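Local coordinates for ESX-1 secretion system protein EccA1 (Mycobacterium tuberculosis, PDB 4F3V) that probably hydrolyses ATP to power export of virulence factors through the ESX-1 type VII secretion system, and is represented here by its N-terminal tetratricopeptide-repeat domain, at residues A[45-49]-A[50-54]; A[96-100]-A[101-105]; A[152-155]-A[156-160]; A[255-259]-A[260-264]. All blocks are in the same frame, centred on the assembly; numbering follows the deposited sequence.

Interaction 1: residues A[45-49]-A[50-54]; sequences GRIRC and GDTDR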
loop_
_atom_site.group_PDB
_atom_site.type_symbol
_atom_site.label_atom_id
_atom_site.label_comp_id
_atom_site.label_asym_id
_atom_site.label_seq_id
_atom_site.Cartn_x
_atom_site.Cartn_y
_atom_site.Cartn_z
ATOM N N GLY A 45 -8.113 -2.639 16.740
ATOM C CA GLY A 45 -8.969 -3.830 16.919
ATOM C C GLY A 45 -10.048 -3.899 15.846
ATOM O O GLY A 45 -10.298 -4.964 15.276
ATOM N N ARG A 46 -10.666 -2.758 15.530
ATOM C CA ARG A 46 -11.695 -2.720 14.479
ATOM C C ARG A 46 -11.117 -3.123 13.123
ATOM O O ARG A 46 -11.746 -3.904 12.373
ATOM C CB ARG A 46 -12.364 -1.356 14.392
ATOM C CG ARG A 46 -13.269 -1.057 15.581
ATOM C CD ARG A 46 -13.783 0.368 15.588
ATOM N NE ARG A 46 -14.532 0.699 14.381
ATOM C CZ ARG A 46 -15.516 1.602 14.300
ATOM N NH1 ARG A 46 -15.900 2.319 15.353
ATOM N NH2 ARG A 46 -16.100 1.806 13.136
ATOM N N ILE A 47 -9.919 -2.609 12.824
ATOM C CA ILE A 47 -9.195 -2.982 11.601
ATOM C C ILE A 47 -8.974 -4.497 11.561
ATOM O O ILE A 47 -9.218 -5.147 10.557
ATOM C CB ILE A 47 -7.829 -2.252 11.489
ATOM C CG1 ILE A 47 -8.049 -0.747 11.284
ATOM C CG2 ILE A 47 -7.022 -2.841 10.338
ATOM C CD1 ILE A 47 -6.776 0.103 11.262
ATOM N N ARG A 48 -8.527 -5.053 12.685
ATOM C CA ARG A 48 -8.335 -6.489 12.769
ATOM C C ARG A 48 -9.630 -7.264 12.448
ATOM O O ARG A 48 -9.562 -8.373 11.910
ATOM C CB ARG A 48 -7.834 -6.853 14.159
ATOM C CG ARG A 48 -7.886 -8.322 14.509
ATOM C CD ARG A 48 -6.923 -9.128 13.678
ATOM N NE ARG A 48 -6.933 -10.517 14.131
ATOM C CZ ARG A 48 -7.875 -11.408 13.839
ATOM N NH1 ARG A 48 -8.912 -11.092 13.080
ATOM N NH2 ARG A 48 -7.774 -12.634 14.322
ATOM N N CYS A 49 -10.783 -6.697 12.806
ATOM C CA CYS A 49 -12.077 -7.373 12.588
ATOM C C CYS A 49 -12.643 -7.123 11.200
ATOM O O CYS A 49 -13.773 -7.478 10.938
ATOM C CB CYS A 49 -13.104 -6.950 13.641
ATOM S SG CYS A 49 -12.654 -7.400 15.334
ATOM N N GLY A 50 -11.869 -6.505 10.315
ATOM C CA GLY A 50 -12.287 -6.306 8.928
ATOM C C GLY A 50 -12.907 -4.952 8.655
ATOM O O GLY A 50 -13.459 -4.726 7.590
ATOM N N ASP A 51 -12.803 -4.029 9.605
ATOM C CA ASP A 51 -13.257 -2.664 9.379
ATOM C C ASP A 51 -12.100 -1.856 8.796
ATOM O O ASP A 51 -11.280 -1.348 9.531
ATOM C CB ASP A 51 -13.716 -2.025 10.703
ATOM C CG ASP A 51 -14.110 -0.575 10.548
ATOM O OD1 ASP A 51 -14.295 -0.119 9.388
ATOM O OD2 ASP A 51 -14.237 0.113 11.582
ATOM N N THR A 52 -12.032 -1.732 7.482
ATOM C CA THR A 52 -11.024 -0.855 6.851
ATOM C C THR A 52 -11.651 0.409 6.207
ATOM O O THR A 52 -11.117 0.946 5.231
ATOM C CB THR A 52 -10.170 -1.627 5.818
ATOM O OG1 THR A 52 -11.031 -2.289 4.883
ATOM C CG2 THR A 52 -9.270 -2.665 6.539
ATOM N N ASP A 53 -12.783 0.869 6.755
ATOM C CA ASP A 53 -13.286 2.224 6.518
ATOM C C ASP A 53 -12.111 3.202 6.647
ATOM O O ASP A 53 -11.340 3.122 7.614
ATOM C CB ASP A 53 -14.349 2.540 7.580
ATOM C CG ASP A 53 -15.029 3.913 7.394
ATOM O OD1 ASP A 53 -14.425 4.888 6.917
ATOM O OD2 ASP A 53 -16.212 4.018 7.765
ATOM N N ARG A 54 -11.968 4.120 5.690
ATOM C CA ARG A 54 -10.915 5.123 5.733
ATOM C C ARG A 54 -10.926 5.921 7.064
ATOM O O ARG A 54 -9.860 6.313 7.560
ATOM C CB ARG A 54 -11.009 6.090 4.542
ATOM C CG ARG A 54 -12.200 7.027 4.674
ATOM C CD ARG A 54 -12.557 7.992 3.554
ATOM N NE ARG A 54 -13.795 8.605 4.069
ATOM C CZ ARG A 54 -13.889 9.745 4.772
ATOM N NH1 ARG A 54 -12.840 10.539 4.977
ATOM N NH2 ARG A 54 -15.083 10.118 5.241
HETATM O O HOH W 1 -16.636 1.368 9.935
#
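Arg46 and Asp51 lie side by side where helix 40-48 ends, and the arginine grips the carboxylate side-on through two nitrogens that share one oxygen. In this salt bridge Arg46 NE reaches Asp51 OD2 at 2.9 Å and Arg46 NH2 the same atom at 3.0 Å, both close to the guanidinium plane, while the carboxylate is turned 33° from it. Arg46 can do this because its chain, extended through chi2, bends at chi3 (58°), and Asp51 comes to meet it with CG trans to its own N (chi1 176°). Next to the pair the backbone closes tightly in a Schellman motif: Asp51 N bonds to Arg46 O at 3.0 Å and Gly50 N to Ile47 O at 3.0 Å. Gly50 is the C-prime residue, at positive phi, where a CB would collide with the preceding carbonyl; glycine suits the place. Ile47 is buried on this side, its CA-H directed at Asp51 O (3.4 Å) and its side chain packed on Leu57 of helix 54-62. The other side is looser and wet. A water donates to Asp51 OD1 at 2.8 Å and makes weak bonds to Arg46 NH2 and Asp53 OD2, and OD1 also receives Asp53 N at 3.2 Å, an Asx turn. Beyond the pair, Arg46 NH1 bonds to Thr33 of helix 22-35, and Thr56 OG1 of helix 54-62 bonds to Asp51 OD2. With two arginine nitrogens and a threonine hydroxyl on OD2, and a backbone N-H and a water on OD1, the carboxylate probably stays ionised and is fixed in rotation.

Interaction 2: residues A[96-100]-A[101-105]; sequences YPVTS and PLAIT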
loop_
_atom_site.group_PDB
_atom_site.type_symbol
_atom_site.label_atom_id
_atom_site.label_comp_id
_atom_site.label_asym_id
_atom_site.label_seq_id
_atom_site.Cartn_x
_atom_site.Cartn_y
_atom_site.Cartn_z
ATOM N N TYR A 96 1.422 -5.400 6.125
ATOM C CA TYR A 96 2.456 -5.170 7.126
ATOM C C TYR A 96 1.795 -5.308 8.510
ATOM O O TYR A 96 0.687 -4.813 8.697
ATOM C CB TYR A 96 3.014 -3.751 6.928
ATOM C CG TYR A 96 4.309 -3.539 7.631
ATOM C CD1 TYR A 96 5.509 -3.972 7.057
ATOM C CD2 TYR A 96 4.348 -2.924 8.882
ATOM C CE1 TYR A 96 6.707 -3.818 7.728
ATOM C CE2 TYR A 96 5.538 -2.764 9.550
ATOM C CZ TYR A 96 6.717 -3.208 8.970
ATOM O OH TYR A 96 7.898 -3.020 9.639
ATOM N N PRO A 97 2.439 -6.005 9.454
ATOM C CA PRO A 97 1.830 -6.174 10.785
ATOM C C PRO A 97 1.849 -4.904 11.647
ATOM O O PRO A 97 2.837 -4.174 11.662
ATOM C CB PRO A 97 2.686 -7.281 11.416
ATOM C CG PRO A 97 4.037 -7.061 10.818
ATOM C CD PRO A 97 3.738 -6.692 9.366
ATOM N N VAL A 98 0.752 -4.640 12.344
ATOM C CA VAL A 98 0.642 -3.448 13.170
ATOM C C VAL A 98 1.204 -3.844 14.526
ATOM O O VAL A 98 0.491 -4.456 15.339
ATOM C CB VAL A 98 -0.810 -2.958 13.280
ATOM C CG1 VAL A 98 -0.898 -1.631 14.034
ATOM C CG2 VAL A 98 -1.429 -2.798 11.908
ATOM N N THR A 99 2.494 -3.581 14.736
ATOM C CA THR A 99 3.134 -3.826 16.027
ATOM C C THR A 99 3.727 -2.579 16.684
ATOM O O THR A 99 4.263 -2.636 17.791
ATOM C CB THR A 99 4.231 -4.878 15.864
ATOM O OG1 THR A 99 5.284 -4.325 15.096
ATOM C CG2 THR A 99 3.686 -6.156 15.137
ATOM N N SER A 100 3.581 -1.443 16.027
ATOM C CA SER A 100 4.097 -0.170 16.522
ATOM C C SER A 100 3.431 0.945 15.716
ATOM O O SER A 100 2.796 0.681 14.698
ATOM C CB SER A 100 5.597 -0.120 16.291
ATOM O OG SER A 100 5.864 -0.040 14.909
ATOM N N PRO A 101 3.584 2.201 16.143
ATOM C CA PRO A 101 2.989 3.317 15.383
ATOM C C PRO A 101 3.503 3.452 13.950
ATOM O O PRO A 101 2.780 3.980 13.077
ATOM C CB PRO A 101 3.356 4.535 16.229
ATOM C CG PRO A 101 3.415 3.994 17.616
ATOM C CD PRO A 101 4.112 2.658 17.429
ATOM N N LEU A 102 4.702 2.949 13.668
ATOM C CA LEU A 102 5.208 2.947 12.292
ATOM C C LEU A 102 4.199 2.309 11.335
ATOM O O LEU A 102 3.900 2.869 10.276
ATOM C CB LEU A 102 6.530 2.189 12.205
ATOM C CG LEU A 102 7.181 2.158 10.805
ATOM C CD1 LEU A 102 7.410 3.574 10.281
ATOM C CD2 LEU A 102 8.513 1.426 10.890
ATOM N N ALA A 103 3.680 1.135 11.696
ATOM C CA ALA A 103 2.692 0.438 10.853
ATOM C C ALA A 103 1.462 1.301 10.565
ATOM O O ALA A 103 0.934 1.310 9.443
ATOM C CB ALA A 103 2.258 -0.877 11.485
ATOM N N ILE A 104 1.006 2.026 11.586
ATOM C CA ILE A 104 -0.178 2.856 11.432
ATOM C C ILE A 104 0.119 3.970 10.435
ATOM O O ILE A 104 -0.726 4.275 9.567
ATOM C CB ILE A 104 -0.635 3.499 12.749
ATOM C CG1 ILE A 104 -0.853 2.438 13.851
ATOM C CG2 ILE A 104 -1.901 4.322 12.513
ATOM C CD1 ILE A 104 -1.140 3.068 15.197
ATOM N N THR A 105 1.317 4.557 10.551
ATOM C CA THR A 105 1.777 5.617 9.643
ATOM C C THR A 105 1.755 5.141 8.198
ATOM O O THR A 105 1.234 5.830 7.299
ATOM C CB THR A 105 3.231 6.039 9.958
ATOM O OG1 THR A 105 3.370 6.449 11.319
ATOM C CG2 THR A 105 3.722 7.169 9.032
#
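The turn that leads from strand 95-97, one arm of a two-stranded antiparallel hairpin, into helix 101-115 folds back so that Ala103 sits against the residues leaving the strand. Its CB points into the bend, 3.4 Å from Pro97 O and 3.5 Å from Val98 CA, and a methyl is small enough to be held so close to the main chain. The same CB lies in the plane of the Tyr96 ring at its edge, 3.9 Å from CD2, while Pro97 CD covers part of one ring face. This is a strand-to-helix junction within the tetratricopeptide-repeat domain, and its hydrophobic side is carried by branched residues: CG1 of Val98, trans to the backbone N (chi1 -174°), meets CG1 of Ile104 at 4.1 Å, the two side chains crossing at a slant. Both also pack on Ile44 of helix 40-48, and Ile104 reaches Trp61 of helix 54-62. At the start of the helix, Ser100 O takes a weak bond from Ala103 N at 3.2 Å. Pro101, which has no N-H to offer, fits the first turn, and its carbonyl O accepts both Thr105 N at 3.0 Å and Thr105 OG1 at 3.1 Å, the hydroxyl approaching from above the carbonyl plane.

Interaction 3: residues A[152-155]-A[156-160]; sequences TDVI and DQVKS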
loop_
_atom_site.group_PDB
_atom_site.type_symbol
_atom_site.label_atom_id
_atom_site.label_comp_id
_atom_site.label_asym_id
_atom_site.label_seq_id
_atom_site.Cartn_x
_atom_site.Cartn_y
_atom_site.Cartn_z
ATOM N N THR A 152 9.029 9.839 -12.117
ATOM C CA THR A 152 10.416 10.192 -11.836
ATOM C C THR A 152 10.675 10.277 -10.306
ATOM O O THR A 152 11.744 9.911 -9.851
ATOM C CB THR A 152 10.804 11.505 -12.528
ATOM O OG1 THR A 152 9.806 12.495 -12.231
ATOM C CG2 THR A 152 10.846 11.309 -14.050
ATOM N N ASP A 153 9.675 10.690 -9.520
ATOM C CA ASP A 153 9.829 10.737 -8.047
ATOM C C ASP A 153 9.836 9.297 -7.482
ATOM O O ASP A 153 10.589 8.991 -6.541
ATOM C CB ASP A 153 8.720 11.570 -7.411
ATOM C CG ASP A 153 8.803 13.047 -7.780
ATOM O OD1 ASP A 153 9.920 13.592 -7.739
ATOM O OD2 ASP A 153 7.751 13.671 -8.079
ATOM N N VAL A 154 9.039 8.406 -8.080
ATOM C CA VAL A 154 9.087 6.998 -7.725
ATOM C C VAL A 154 10.510 6.477 -7.888
ATOM O O VAL A 154 11.081 5.924 -6.958
ATOM C CB VAL A 154 8.107 6.147 -8.562
ATOM C CG1 VAL A 154 8.420 4.655 -8.390
ATOM C CG2 VAL A 154 6.653 6.455 -8.167
ATOM N N ILE A 155 11.093 6.690 -9.054
ATOM C CA ILE A 155 12.442 6.201 -9.327
ATOM C C ILE A 155 13.450 6.785 -8.310
ATOM O O ILE A 155 14.257 6.052 -7.745
ATOM C CB ILE A 155 12.861 6.483 -10.783
ATOM C CG1 ILE A 155 12.013 5.604 -11.737
ATOM C CG2 ILE A 155 14.377 6.298 -10.963
ATOM C CD1 ILE A 155 12.118 5.928 -13.213
ATOM N N ASP A 156 13.362 8.083 -8.030
ATOM C CA ASP A 156 14.228 8.674 -7.004
ATOM C C ASP A 156 14.176 7.925 -5.661
ATOM O O ASP A 156 15.207 7.756 -4.999
ATOM C CB ASP A 156 13.869 10.150 -6.723
ATOM C CG ASP A 156 14.885 11.106 -7.279
ATOM O OD1 ASP A 156 15.185 11.028 -8.500
ATOM O OD2 ASP A 156 15.378 11.941 -6.486
ATOM N N GLN A 157 12.974 7.528 -5.249
ATOM C CA GLN A 157 12.800 6.800 -3.987
ATOM C C GLN A 157 13.322 5.354 -3.981
ATOM O O GLN A 157 13.796 4.868 -2.962
ATOM C CB GLN A 157 11.323 6.796 -3.594
ATOM C CG GLN A 157 10.806 8.177 -3.238
ATOM C CD GLN A 157 11.511 8.746 -2.001
ATOM O OE1 GLN A 157 11.740 8.035 -1.053
ATOM N NE2 GLN A 157 11.835 10.013 -2.015
ATOM N N VAL A 158 13.247 4.667 -5.111
ATOM C CA VAL A 158 13.556 3.233 -5.124
ATOM C C VAL A 158 14.880 2.890 -5.792
ATOM O O VAL A 158 15.305 1.728 -5.742
ATOM C CB VAL A 158 12.444 2.421 -5.803
ATOM C CG1 VAL A 158 11.124 2.614 -5.064
ATOM C CG2 VAL A 158 12.328 2.771 -7.292
ATOM N N LYS A 159 15.554 3.885 -6.378
ATOM C CA LYS A 159 16.769 3.615 -7.161
ATOM C C LYS A 159 17.878 3.015 -6.310
ATOM O O LYS A 159 18.748 2.339 -6.829
ATOM C CB LYS A 159 17.270 4.860 -7.891
ATOM C CG LYS A 159 17.665 6.040 -6.996
ATOM C CD LYS A 159 18.136 7.237 -7.841
ATOM C CE LYS A 159 18.310 8.521 -7.022
ATOM N NZ LYS A 159 18.626 9.660 -7.945
ATOM N N SER A 160 17.826 3.272 -5.008
ATOM C CA SER A 160 18.761 2.743 -4.014
ATOM C C SER A 160 18.419 1.355 -3.445
ATOM O O SER A 160 19.045 0.927 -2.472
ATOM C CB SER A 160 18.742 3.703 -2.800
ATOM O OG SER A 160 17.427 3.759 -2.221
#
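In Lys159 CG stands between the backbone N and the carbonyl carbon (chi1 61°), which lays the start of the side chain over the carbonyl of Ile155, with Lys159 CG 3.5 Å from Ile155 O. From there the chain runs out extended, back along the helix, until Lys159 NZ stands 3.7 Å from Asp156 OD1, a long salt bridge. Val158 directs one branch in a similar way: CG2 rests 3.4 Å from Val154 O and faces CG1 of Val154 at 4.5 Å. These meetings belong to the last turns of helix 151-158. Asp156 N bonds to Thr152 O at 3.0 Å, and Gln157 N to Asp153 O at 3.1 Å. The pattern then slackens: Val158 N is shared between Val154 O and, weakly, Ile155 O, and Lys159 N reaches Ile155 O by a weak bond. Gln157 CG lies 3.4 Å from Asp153 O, and the bend at chi2 then turns the rest of the chain away; the side chain touches Ala138 and Lys141 of helix 134-147. The valines and Ile155 suit the inner side, where Val154 and Ile155 pack on Ala180 and Val158 on His177 of helix 167-183, whereas Asp156 and Lys159 line the solvent side. Asp153 is paired with Arg150 through OD2. The stretched, solvent-side pairing of Lys159 with Asp156 probably adds only a modest electrostatic gain, so the main-chain bonds and the apolar inner side carry the contact.

Interaction 4: residues A[255-259]-A[260-264]; sequences KTTTA and EQIAS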
loop_
_atom_site.group_PDB
_atom_site.type_symbol
_atom_site.label_atom_id
_atom_site.label_comp_id
_atom_site.label_asym_id
_atom_site.label_seq_id
_atom_site.Cartn_x
_atom_site.Cartn_y
_atom_site.Cartn_z
ATOM N N LYS A 255 -0.806 4.675 -22.069
ATOM C CA LYS A 255 -0.526 6.075 -22.403
ATOM C C LYS A 255 0.655 6.476 -21.557
ATOM O O LYS A 255 0.598 6.352 -20.347
ATOM C CB LYS A 255 -1.733 6.967 -22.117
ATOM C CG LYS A 255 -2.970 6.521 -22.876
ATOM C CD LYS A 255 -4.130 7.514 -22.791
ATOM C CE LYS A 255 -5.425 6.873 -23.283
ATOM N NZ LYS A 255 -6.540 7.860 -23.266
ATOM N N THR A 256 1.756 6.881 -22.170
ATOM C CA THR A 256 2.971 7.132 -21.404
ATOM C C THR A 256 3.186 8.626 -21.244
ATOM O O THR A 256 2.543 9.417 -21.906
ATOM C CB THR A 256 4.204 6.469 -22.049
ATOM O OG1 THR A 256 4.317 6.938 -23.395
ATOM C CG2 THR A 256 4.113 4.912 -21.999
ATOM N N THR A 257 4.080 8.993 -20.332
ATOM C CA THR A 257 4.471 10.379 -20.125
ATOM C C THR A 257 6.007 10.465 -20.149
ATOM O O THR A 257 6.694 9.494 -20.515
ATOM C CB THR A 257 3.848 10.934 -18.819
ATOM O OG1 THR A 257 4.071 12.353 -18.709
ATOM C CG2 THR A 257 4.406 10.226 -17.587
ATOM N N THR A 258 6.541 11.620 -19.763
ATOM C CA THR A 258 7.994 11.881 -19.733
ATOM C C THR A 258 8.325 12.748 -18.523
ATOM O O THR A 258 7.430 13.382 -17.930
ATOM C CB THR A 258 8.443 12.636 -20.997
ATOM O OG1 THR A 258 7.912 13.955 -20.961
ATOM C CG2 THR A 258 7.954 11.946 -22.269
ATOM N N ALA A 259 9.608 12.810 -18.178
ATOM C CA ALA A 259 10.081 13.678 -17.109
ATOM C C ALA A 259 9.665 15.138 -17.354
ATOM O O ALA A 259 9.163 15.821 -16.447
ATOM C CB ALA A 259 11.588 13.580 -16.975
ATOM N N GLU A 260 9.853 15.592 -18.588
ATOM C CA GLU A 260 9.497 16.957 -18.974
ATOM C C GLU A 260 8.000 17.227 -18.801
ATOM O O GLU A 260 7.586 18.258 -18.262
ATOM C CB GLU A 260 9.950 17.227 -20.420
ATOM C CG GLU A 260 11.481 17.176 -20.562
ATOM C CD GLU A 260 12.107 15.771 -20.607
ATOM O OE1 GLU A 260 11.421 14.709 -20.634
ATOM O OE2 GLU A 260 13.358 15.735 -20.597
ATOM N N GLN A 261 7.183 16.282 -19.230
ATOM C CA GLN A 261 5.740 16.436 -19.114
ATOM C C GLN A 261 5.303 16.480 -17.641
ATOM O O GLN A 261 4.492 17.325 -17.254
ATOM C CB GLN A 261 5.044 15.318 -19.888
ATOM C CG GLN A 261 3.617 15.635 -20.259
ATOM C CD GLN A 261 2.959 14.603 -21.147
ATOM O OE1 GLN A 261 3.063 13.401 -20.913
ATOM N NE2 GLN A 261 2.212 15.085 -22.149
ATOM N N ILE A 262 5.836 15.587 -16.814
ATOM C CA ILE A 262 5.534 15.614 -15.372
ATOM C C ILE A 262 5.929 16.974 -14.744
ATOM O O ILE A 262 5.160 17.562 -13.980
ATOM C CB ILE A 262 6.244 14.468 -14.604
ATOM C CG1 ILE A 262 5.695 13.093 -15.054
ATOM C CG2 ILE A 262 6.095 14.692 -13.120
ATOM C CD1 ILE A 262 6.495 11.901 -14.538
ATOM N N ALA A 263 7.110 17.471 -15.087
ATOM C CA ALA A 263 7.565 18.764 -14.579
ATOM C C ALA A 263 6.694 19.940 -15.043
ATOM O O ALA A 263 6.637 20.966 -14.358
ATOM C CB ALA A 263 9.024 19.006 -14.967
ATOM N N SER A 264 6.020 19.810 -16.179
ATOM C CA SER A 264 5.138 20.883 -16.677
ATOM C C SER A 264 3.731 20.848 -16.051
ATOM O O SER A 264 2.898 21.676 -16.365
ATOM C CB SER A 264 5.001 20.817 -18.206
ATOM O OG SER A 264 4.117 19.753 -18.563
#
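Residues 255-258 run extended and then turn at Thr258 into helix 259-263, whose first turn closes with Ile262 N on Thr258 O at 2.9 Å and Ala263 N on Ala259 O at 3.0 Å. Thr258 is the N-cap: its OG1 accepts from Gln261 N at 3.0 Å, with an N-H angle of 161°, and so satisfies an amide for which the helix itself supplies no earlier carbonyl. Threonine suits the post because its hydroxyl, set between the backbone N and the carbonyl carbon (chi1 69°), hangs over the opening of the helix. Glu260 lies next to the cap, bent at chi2, its OE1 3.6 Å from Thr258 OG1; a negative charge at this end of a helix would probably be welcome. Thr257, one residue earlier, turns its side chain toward the helix and divides its two branches. Thr257 CG2 packs on Ile262 CG1 at 4.0 Å, the side chains crossing at about a right angle, on the buried side, where Ile262 also meets Thr152 of helix 151-158 and Leu184. Trp151 borders Thr257 as well, while a backbone bond with Asn183 ties the extended residues to the end of helix 167-183. The hydroxyl branch turns to the long polar side chain of Gln261, which stretches back over the loop. There Thr257 OG1 donates to Gln261 OE1 at 2.6 Å, in the carbonyl plane and on a lone pair.

How the interactions relate
Each contact joins residues only a few positions apart in sequence, at or near a helix end, but in different settings. Interactions 1, 2 and 3 are partly buried, while interaction 4 lies at the surface, about 24 Å from the chain centre. Interaction 1 ends helix 40-48, on which interaction 2 packs, and both touch helix 54-62, although their nearest atoms stay about 6 Å apart. Charge pairing dominates interaction 1, apolar contact interaction 2, main-chain bonding interaction 3, and hydroxyl and amide groups interaction 4. Only interactions 3 and 4 touch: Thr152 CG2 lies 3.8 Å from Ala259 CB, joining helix 151-158 to helix 259-263, across the chain centre from interaction 1.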